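Local coordinates for 3-hydroxyisobutyrate dehydrogenase (Salmonella typhimurium, PDB 3G0O) that oxidises 3-hydroxyisobutyrate with NAD(P) as cosubstrate, a step of valine catabolism, at the interface of chains A and B. Numbering follows the deposited sequence. Chains: chain A/B, 3-hydroxyisobutyrate dehydrogenase.

Contact 1: the interface of chains A and B. Residues chain A 141, 143, 166, 168, 178; chain B 209, 212-213, 216.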
loop_
_atom_site.group_PDB
_atom_site.type_symbol
_atom_site.label_atom_id
_atom_site.label_comp_id
_atom_site.label_asym_id
_atom_site.label_seq_id
_atom_site.Cartn_x
_atom_site.Cartn_y
_atom_site.Cartn_z
ATOM N N THR A 141 12.583 -10.536 -3.876
ATOM C CA THR A 141 13.305 -9.457 -3.224
ATOM C C THR A 141 13.902 -10.157 -2.014
ATOM O O THR A 141 13.193 -10.834 -1.269
ATOM C CB THR A 141 12.384 -8.319 -2.765
ATOM O OG1 THR A 141 12.050 -7.499 -3.892
ATOM C CG2 THR A 141 13.080 -7.458 -1.719
HETATM N N MSE A 143 16.219 -9.819 1.522
HETATM C CA MSE A 143 16.783 -8.950 2.544
HETATM C C MSE A 143 17.723 -9.874 3.309
HETATM O O MSE A 143 17.332 -10.559 4.255
HETATM C CB MSE A 143 15.677 -8.364 3.436
HETATM C CG MSE A 143 14.549 -9.309 3.804
HETATM SE SE MSE A 143 12.814 -8.391 3.792
HETATM C CE MSE A 143 12.156 -9.105 2.122
ATOM N N TYR A 166 19.187 -7.163 -1.239
ATOM C CA TYR A 166 19.675 -6.108 -0.364
ATOM C C TYR A 166 20.546 -6.721 0.724
ATOM O O TYR A 166 20.065 -7.492 1.553
ATOM C CB TYR A 166 18.489 -5.358 0.259
ATOM C CG TYR A 166 17.620 -4.681 -0.774
ATOM C CD1 TYR A 166 17.997 -3.466 -1.346
ATOM C CD2 TYR A 166 16.457 -5.292 -1.241
ATOM C CE1 TYR A 166 17.243 -2.882 -2.360
ATOM C CE2 TYR A 166 15.698 -4.716 -2.259
ATOM C CZ TYR A 166 16.098 -3.515 -2.813
ATOM O OH TYR A 166 15.369 -2.958 -3.836
ATOM N N ILE A 168 22.003 -6.337 3.899
ATOM C CA ILE A 168 21.804 -5.523 5.092
ATOM C C ILE A 168 23.055 -5.410 5.953
ATOM O O ILE A 168 23.432 -4.314 6.369
ATOM C CB ILE A 168 20.649 -6.095 5.945
ATOM C CG1 ILE A 168 19.445 -6.407 5.047
ATOM C CG2 ILE A 168 20.262 -5.101 7.033
ATOM C CD1 ILE A 168 18.928 -5.228 4.245
ATOM N N VAL A 178 14.964 -6.975 9.281
ATOM C CA VAL A 178 14.329 -6.227 8.202
ATOM C C VAL A 178 13.023 -6.897 7.795
ATOM O O VAL A 178 12.030 -6.216 7.538
ATOM C CB VAL A 178 15.262 -6.115 6.982
ATOM C CG1 VAL A 178 14.510 -5.532 5.788
ATOM C CG2 VAL A 178 16.451 -5.232 7.332
ATOM N N VAL B 209 17.762 2.183 3.267
ATOM C CA VAL B 209 17.773 0.751 2.982
ATOM C C VAL B 209 16.382 0.161 3.232
ATOM O O VAL B 209 15.876 -0.626 2.436
ATOM C CB VAL B 209 18.788 0.007 3.879
ATOM C CG1 VAL B 209 18.696 -1.490 3.640
ATOM C CG2 VAL B 209 20.201 0.509 3.595
ATOM N N ASP B 212 14.072 1.176 0.332
ATOM C CA ASP B 212 14.274 0.405 -0.893
ATOM C C ASP B 212 13.673 -0.992 -0.802
ATOM O O ASP B 212 13.055 -1.466 -1.746
ATOM C CB ASP B 212 15.765 0.292 -1.233
ATOM C CG ASP B 212 16.382 1.624 -1.603
ATOM O OD1 ASP B 212 15.670 2.470 -2.186
ATOM O OD2 ASP B 212 17.583 1.824 -1.324
ATOM N N VAL B 213 13.858 -1.653 0.338
ATOM C CA VAL B 213 13.321 -2.997 0.516
ATOM C C VAL B 213 11.802 -2.989 0.414
ATOM O O VAL B 213 11.224 -3.723 -0.387
ATOM C CB VAL B 213 13.720 -3.586 1.892
ATOM C CG1 VAL B 213 12.918 -4.856 2.183
ATOM C CG2 VAL B 213 15.210 -3.875 1.924
ATOM N N HIS B 216 10.030 -2.568 -2.850
ATOM C CA HIS B 216 10.285 -3.662 -3.782
ATOM C C HIS B 216 9.757 -4.964 -3.193
ATOM O O HIS B 216 10.125 -6.055 -3.632
ATOM C CB HIS B 216 11.780 -3.798 -4.076
ATOM C CG HIS B 216 12.328 -2.680 -4.905
ATOM N ND1 HIS B 216 12.690 -1.462 -4.370
ATOM C CD2 HIS B 216 12.514 -2.573 -6.243
ATOM C CE1 HIS B 216 13.074 -0.653 -5.342
ATOM N NE2 HIS B 216 12.977 -1.303 -6.488
#
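One face of the A:Tyr166 ring lies under helix 207-214 of chain B: the CA of B:Val213 sits 4.0 Å above the ring plane, toward the rim. B:Val213 CG2 rests on the same face, 3.7 Å from A:Tyr166 CD2, and the B:Asp212 CB methylene covers the far rim at CE1. At the edge, in plane, is the A:Thr141 methyl CG2. This is where the coenzyme-binding domain of a β-hydroxyacid dehydrogenase, through its strands 140-145 and 164-169, meets the helical domain of the partner chain. With CG beside the backbone N (chi1 -62°), the tyrosine runs past B:Val213 in the opposite direction and carries its phenol oxygen OH over one face of the B:His216 imidazole, 3.1 Å from ND1. Since OH lies above the ring plane, this pair is at best a poor hydrogen bond. At the imidazole edge ND1 donates to B:Asp212 O (2.6 Å), a carbonyl of the last helical turn, which fixes the ring rotation. The hydroxyl OG1 of A:Thr141 donates to B:His216 O, tilted 32° from the carbonyl plane; the modelled 2.4 Å is so short that its exact length is doubtful. Beside the tyrosine, B:Val213 CG1 meets the A:Val178 methyl CG1 tip to tip; the A:Met143 side chain crosses that of B:Val213 at about a right angle, its selenium 3.9 Å from CG1. A:Ile168 CD1 touches B:Val209 CG1 at 3.8 Å. A:Val178 immediately precedes A:Lys179, the predicted catalytic lysine.

Contact 2: the interface of chains A and B. Residues chain A 188, 191-192, 269, 272; chain B 188-189, 265.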
loop_
_atom_site.group_PDB
_atom_site.type_symbol
_atom_site.label_atom_id
_atom_site.label_comp_id
_atom_site.label_asym_id
_atom_site.label_seq_id
_atom_site.Cartn_x
_atom_site.Cartn_y
_atom_site.Cartn_z
ATOM N N VAL A 188 -0.406 -5.024 8.747
ATOM C CA VAL A 188 -1.277 -3.875 8.949
ATOM C C VAL A 188 -2.040 -3.561 7.668
ATOM O O VAL A 188 -3.219 -3.219 7.711
ATOM C CB VAL A 188 -0.471 -2.632 9.382
ATOM C CG1 VAL A 188 -1.352 -1.387 9.328
ATOM C CG2 VAL A 188 0.067 -2.834 10.796
ATOM N N ALA A 191 -4.997 -5.964 7.193
ATOM C CA ALA A 191 -6.054 -5.614 8.135
ATOM C C ALA A 191 -6.743 -4.297 7.774
ATOM O O ALA A 191 -7.964 -4.183 7.888
ATOM C CB ALA A 191 -5.490 -5.549 9.569
ATOM N N ALA A 192 -5.968 -3.306 7.341
ATOM C CA ALA A 192 -6.538 -2.018 6.966
ATOM C C ALA A 192 -7.423 -2.188 5.734
ATOM O O ALA A 192 -8.495 -1.598 5.648
ATOM C CB ALA A 192 -5.425 -1.001 6.691
ATOM N N ALA A 269 -3.525 -4.578 14.672
ATOM C CA ALA A 269 -3.618 -5.607 13.641
ATOM C C ALA A 269 -3.437 -6.998 14.253
ATOM O O ALA A 269 -4.133 -7.941 13.879
ATOM C CB ALA A 269 -2.566 -5.362 12.561
HETATM N N MSE A 272 -6.570 -8.017 15.792
HETATM C CA MSE A 272 -7.576 -8.371 14.791
HETATM C C MSE A 272 -7.361 -9.781 14.240
HETATM O O MSE A 272 -8.298 -10.575 14.174
HETATM C CB MSE A 272 -7.574 -7.351 13.651
HETATM C CG MSE A 272 -8.089 -5.988 14.080
HETATM SE SE MSE A 272 -7.701 -4.588 12.796
HETATM C CE MSE A 272 -8.973 -5.081 11.413
ATOM N N VAL B 188 -4.480 5.575 7.125
ATOM C CA VAL B 188 -3.897 4.458 7.853
ATOM C C VAL B 188 -2.552 4.078 7.245
ATOM O O VAL B 188 -1.608 3.763 7.964
ATOM C CB VAL B 188 -4.830 3.229 7.837
ATOM C CG1 VAL B 188 -4.096 2.001 8.366
ATOM C CG2 VAL B 188 -6.066 3.510 8.688
ATOM N N HIS B 189 -2.457 4.119 5.920
ATOM C CA HIS B 189 -1.198 3.761 5.275
ATOM C C HIS B 189 -0.070 4.734 5.618
ATOM O O HIS B 189 1.060 4.309 5.856
ATOM C CB HIS B 189 -1.389 3.648 3.760
ATOM C CG HIS B 189 -2.205 2.459 3.349
ATOM N ND1 HIS B 189 -2.740 2.321 2.087
ATOM C CD2 HIS B 189 -2.606 1.369 4.048
ATOM C CE1 HIS B 189 -3.440 1.201 2.026
ATOM N NE2 HIS B 189 -3.375 0.606 3.204
ATOM N N LEU B 265 -8.322 0.196 13.297
ATOM C CA LEU B 265 -7.165 0.866 12.714
ATOM C C LEU B 265 -7.357 2.349 12.381
ATOM O O LEU B 265 -6.457 3.158 12.607
ATOM C CB LEU B 265 -6.708 0.112 11.463
ATOM C CG LEU B 265 -6.218 -1.321 11.705
ATOM C CD1 LEU B 265 -6.052 -2.033 10.367
ATOM C CD2 LEU B 265 -4.899 -1.309 12.479
#
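B:Leu265 drives its CD1 methyl against helix 174-202 of chain A, where the small residues A:Ala191 and A:Ala192 let it reach the backbone. CD1 stands 3.4 Å from A:Ala192 CA, near the amide N of the same residue, and 3.6 Å from A:Ala191 CB, so the methyl bears on the peptide joining the two alanines as well as on their side chains. The leucine CG is anti to its carbonyl carbon and beside the backbone N (chi1 -63°), which brings the branch to both A:Met272 and the alanines. Behind it, A:Met272, a selenomethionine bent at chi3 (73°), comes obliquely onto the branch point, its SE 3.8 Å from B:Leu265 CG. CD2, the other methyl, lies more loosely by the backbone N of A:Ala269, at 4.2 Å. On the other flank A:Ala192 CB meets B:Val188 CG1 at 3.7 Å; this is the methyl anti to the valine N, and here the two copies of helix 174-202 approach each other. Farther out the polar rim begins with the B:His189 imidazole, whose NE2 lies 4.4 Å from A:Ala192 CB, a loose contact. The patch serves as an apolar helix-to-helix seam that probably helps hold the two helical domains together as a dimer.

Contact 3: the interface of chains A and B. Residues chain A 263-266; chain B 195, 268, 272.
B:Glu195 reaches across to the loop residue A:Leu263 and the first turn of helix 264-281 in chain A. From CB the chain leaves helix 174-202 with CG anti to the backbone N (chi1 -178°) and stays extended at chi2, which sends the acid group over to the partner. CG touches A:Leu263 CD2 at 3.9 Å, the two side chains crossing at about a right angle. CD lies alongside the A:Pro264 ring, 3.8 Å from its CD, the proline running the opposite way. At the tip, chi3 turns the carboxylate so that both oxygens face the helix start. OE1 accepts from A:Leu265 N at 2.8 Å (163° at H), and OE2 from A:Ala266 N at 2.8 Å (151° at H). Each uses its syn lone pair, making a two-pronged grip that fixes the rotation of the carboxylate. The amides belong to the N-terminal turn, so the acid caps the helix from the other subunit, and the helix end would be expected to stabilise a negative charge there. Beside this grip B:Thr268 presents its methyl: CG2, anti to the backbone N, meets A:Pro264 CB at 3.5 Å and A:Leu265 CD2 at 3.6 Å, sliding past the leucine in the opposite direction. The B:Met272 selenium also lies against the proline, 4.0 Å from A:Pro264 CB. The site docks the start of one subunit's helix onto the other by paired hydrogen bonds, and probably sets the register of the dimer.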
loop_
_atom_site.group_PDB
_atom_site.type_symbol
_atom_site.label_atom_id
_atom_site.label_comp_id
_atom_site.label_asym_id
_atom_site.label_seq_id
_atom_site.Cartn_x
_atom_site.Cartn_y
_atom_site.Cartn_z
ATOM N N LEU A 263 3.708 0.270 19.382
ATOM C CA LEU A 263 3.150 -0.028 18.067
ATOM C C LEU A 263 1.632 0.115 18.095
ATOM O O LEU A 263 0.907 -0.866 18.251
ATOM C CB LEU A 263 3.517 -1.453 17.636
ATOM C CG LEU A 263 4.999 -1.802 17.479
ATOM C CD1 LEU A 263 5.125 -3.248 17.045
ATOM C CD2 LEU A 263 5.659 -0.877 16.467
ATOM N N PRO A 264 1.132 1.348 17.942
ATOM C CA PRO A 264 -0.319 1.570 17.958
ATOM C C PRO A 264 -1.057 0.737 16.900
ATOM O O PRO A 264 -2.021 0.034 17.208
ATOM C CB PRO A 264 -0.438 3.070 17.700
ATOM C CG PRO A 264 0.823 3.616 18.314
ATOM C CD PRO A 264 1.866 2.624 17.862
ATOM N N LEU A 265 -0.592 0.808 15.656
ATOM C CA LEU A 265 -1.234 0.081 14.567
ATOM C C LEU A 265 -0.917 -1.417 14.495
ATOM O O LEU A 265 -1.805 -2.227 14.227
ATOM C CB LEU A 265 -0.895 0.744 13.231
ATOM C CG LEU A 265 -1.408 2.180 13.065
ATOM C CD1 LEU A 265 -0.780 2.803 11.823
ATOM C CD2 LEU A 265 -2.934 2.191 12.962
ATOM N N ALA A 266 0.335 -1.791 14.736
ATOM C CA ALA A 266 0.718 -3.204 14.677
ATOM C C ALA A 266 0.088 -4.019 15.796
ATOM O O ALA A 266 -0.212 -5.205 15.610
ATOM C CB ALA A 266 2.228 -3.350 14.727
ATOM N N GLU B 195 4.994 4.327 11.415
ATOM C CA GLU B 195 5.232 3.416 12.524
ATOM C C GLU B 195 6.361 2.450 12.184
ATOM O O GLU B 195 7.270 2.238 12.989
ATOM C CB GLU B 195 3.950 2.642 12.852
ATOM C CG GLU B 195 4.073 1.686 14.031
ATOM C CD GLU B 195 2.724 1.162 14.475
ATOM O OE1 GLU B 195 1.842 1.992 14.788
ATOM O OE2 GLU B 195 2.544 -0.071 14.510
ATOM N N THR B 268 -7.222 4.466 15.446
ATOM C CA THR B 268 -5.848 4.566 15.930
ATOM C C THR B 268 -5.098 5.617 15.114
ATOM O O THR B 268 -4.410 6.466 15.672
ATOM C CB THR B 268 -5.111 3.208 15.816
ATOM O OG1 THR B 268 -5.775 2.242 16.641
ATOM C CG2 THR B 268 -3.646 3.341 16.268
HETATM N N MSE B 272 -3.283 9.126 16.209
HETATM C CA MSE B 272 -1.882 9.437 15.927
HETATM C C MSE B 272 -1.723 10.804 15.262
HETATM O O MSE B 272 -0.895 11.611 15.684
HETATM C CB MSE B 272 -1.263 8.346 15.049
HETATM C CG MSE B 272 -1.104 7.024 15.780
HETATM SE SE MSE B 272 -0.731 5.538 14.591
HETATM C CE MSE B 272 1.108 5.967 14.133
#

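Contact 4: the interface of chains A and B. Residues chain A 195, 198-199, 202, 293; chain B 261-262, 264.
B:Phe261 stands its ring between A:Leu199 and its own neighbour B:Pro262. The CA of A:Leu199 lies 3.7 Å above one face, toward the rim, in a CH-pi contact, while B:Pro262 CD backs the opposite face at a similar height. With CG anti to the backbone N (chi1 -172°), the phenyl projects away from its loop toward the end of helix 174-202, in the helical C-terminal domain typical of the β-hydroxyacid dehydrogenases. Its leading atom CZ meets both the A:Ala198 methyl CB and A:Phe293 CD1, at 3.4 Å from each. The two phenylalanine side chains cross at about a right angle, yet their ring planes are nearly parallel but displaced, so that the rims meet and the rings do not stack. Farther along, A:Phe293 CE1 comes 3.4 Å from the carbonyl oxygen B:Pro262 O and 3.9 Å from B:Pro264 CD. A:Leu199 comes obliquely onto the B:Phe261 face, its CD1 methyl 3.8 Å from CD2. On the other flank A:Arg202 slides past in the opposite direction: its CB meets B:Phe261 CD1 at 3.9 Å, and a bend at chi2 (65°) takes the guanidinium away from the ring, turned 84° to its plane. A:Phe293 is the last residue modelled, so the ordered C-terminus is pinned against the partner chain.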
loop_
_atom_site.group_PDB
_atom_site.type_symbol
_atom_site.label_atom_id
_atom_site.label_comp_id
_atom_site.label_asym_id
_atom_site.label_seq_id
_atom_site.Cartn_x
_atom_site.Cartn_y
_atom_site.Cartn_z
ATOM N N GLU A 195 -10.628 -3.692 6.883
ATOM C CA GLU A 195 -11.430 -2.718 7.606
ATOM C C GLU A 195 -12.154 -1.798 6.630
ATOM O O GLU A 195 -13.353 -1.553 6.771
ATOM C CB GLU A 195 -10.539 -1.900 8.548
ATOM C CG GLU A 195 -11.285 -0.873 9.391
ATOM C CD GLU A 195 -10.408 -0.297 10.483
ATOM O OE1 GLU A 195 -9.871 -1.087 11.289
ATOM O OE2 GLU A 195 -10.255 0.940 10.534
ATOM N N ALA A 198 -14.925 -3.731 4.621
ATOM C CA ALA A 198 -16.073 -4.065 5.453
ATOM C C ALA A 198 -16.907 -2.793 5.634
ATOM O O ALA A 198 -18.134 -2.837 5.614
ATOM C CB ALA A 198 -15.613 -4.602 6.813
ATOM N N LEU A 199 -16.239 -1.658 5.821
ATOM C CA LEU A 199 -16.955 -0.394 5.970
ATOM C C LEU A 199 -17.688 -0.075 4.666
ATOM O O LEU A 199 -18.818 0.402 4.682
ATOM C CB LEU A 199 -15.993 0.752 6.296
ATOM C CG LEU A 199 -16.631 2.150 6.278
ATOM C CD1 LEU A 199 -17.735 2.233 7.327
ATOM C CD2 LEU A 199 -15.562 3.211 6.532
ATOM N N ARG A 202 -20.762 -2.088 4.521
ATOM C CA ARG A 202 -21.729 -1.539 5.464
ATOM C C ARG A 202 -22.378 -0.262 4.939
ATOM O O ARG A 202 -23.558 -0.002 5.189
ATOM C CB ARG A 202 -21.048 -1.246 6.803
ATOM C CG ARG A 202 -21.969 -0.621 7.846
ATOM C CD ARG A 202 -23.074 -1.584 8.251
ATOM N NE ARG A 202 -24.027 -0.981 9.184
ATOM C CZ ARG A 202 -25.049 -0.201 8.830
ATOM N NH1 ARG A 202 -25.269 0.082 7.549
ATOM N NH2 ARG A 202 -25.853 0.297 9.760
ATOM N N PHE A 293 -15.598 -8.401 11.352
ATOM C CA PHE A 293 -16.535 -7.291 11.223
ATOM C C PHE A 293 -17.957 -7.795 10.997
ATOM O O PHE A 293 -18.906 -7.087 11.393
ATOM C CB PHE A 293 -16.102 -6.377 10.069
ATOM C CG PHE A 293 -14.844 -5.602 10.355
ATOM C CD1 PHE A 293 -14.875 -4.489 11.194
ATOM C CD2 PHE A 293 -13.623 -6.004 9.821
ATOM C CE1 PHE A 293 -13.702 -3.781 11.495
ATOM C CE2 PHE A 293 -12.449 -5.306 10.114
ATOM C CZ PHE A 293 -12.492 -4.194 10.956
ATOM N N PHE B 261 -20.461 1.153 13.056
ATOM C CA PHE B 261 -19.402 0.274 12.557
ATOM C C PHE B 261 -18.089 0.629 13.260
ATOM O O PHE B 261 -17.714 1.800 13.319
ATOM C CB PHE B 261 -19.250 0.479 11.049
ATOM C CG PHE B 261 -18.322 -0.498 10.389
ATOM C CD1 PHE B 261 -18.785 -1.741 9.969
ATOM C CD2 PHE B 261 -16.985 -0.181 10.196
ATOM C CE1 PHE B 261 -17.927 -2.648 9.358
ATOM C CE2 PHE B 261 -16.118 -1.084 9.587
ATOM C CZ PHE B 261 -16.589 -2.318 9.171
ATOM N N PRO B 262 -17.363 -0.377 13.782
ATOM C CA PRO B 262 -16.096 -0.125 14.480
ATOM C C PRO B 262 -14.895 0.007 13.554
ATOM O O PRO B 262 -14.812 -0.688 12.538
ATOM C CB PRO B 262 -15.969 -1.337 15.388
ATOM C CG PRO B 262 -16.462 -2.448 14.471
ATOM C CD PRO B 262 -17.701 -1.814 13.814
ATOM N N PRO B 264 -11.043 -0.232 14.248
ATOM C CA PRO B 264 -9.856 -0.424 15.091
ATOM C C PRO B 264 -8.635 0.355 14.580
ATOM O O PRO B 264 -7.997 1.094 15.331
ATOM C CB PRO B 264 -9.642 -1.935 15.039
ATOM C CG PRO B 264 -11.041 -2.465 14.872
ATOM C CD PRO B 264 -11.630 -1.524 13.851
#

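Contacts 2 and 3 lie about 9 Å apart between the centres of their C-alpha atoms and contacts 2 and 4 about 11 Å, while contacts 1 and 4, at about 33 Å, are the farthest apart of the four. Helix 174-202 enters all four; helix 264-281 enters contacts 2, 3 and 4. Leu265 and Met272 serve contacts 2 and 3, Glu195 and Pro264 contacts 3 and 4, one copy taking each role as the two-fold exchanges the chains. Contact 1 alone involves the strands, its centre about 8 Å from A:Lys179, so this probable dimer could steady the catalytic region of each subunit.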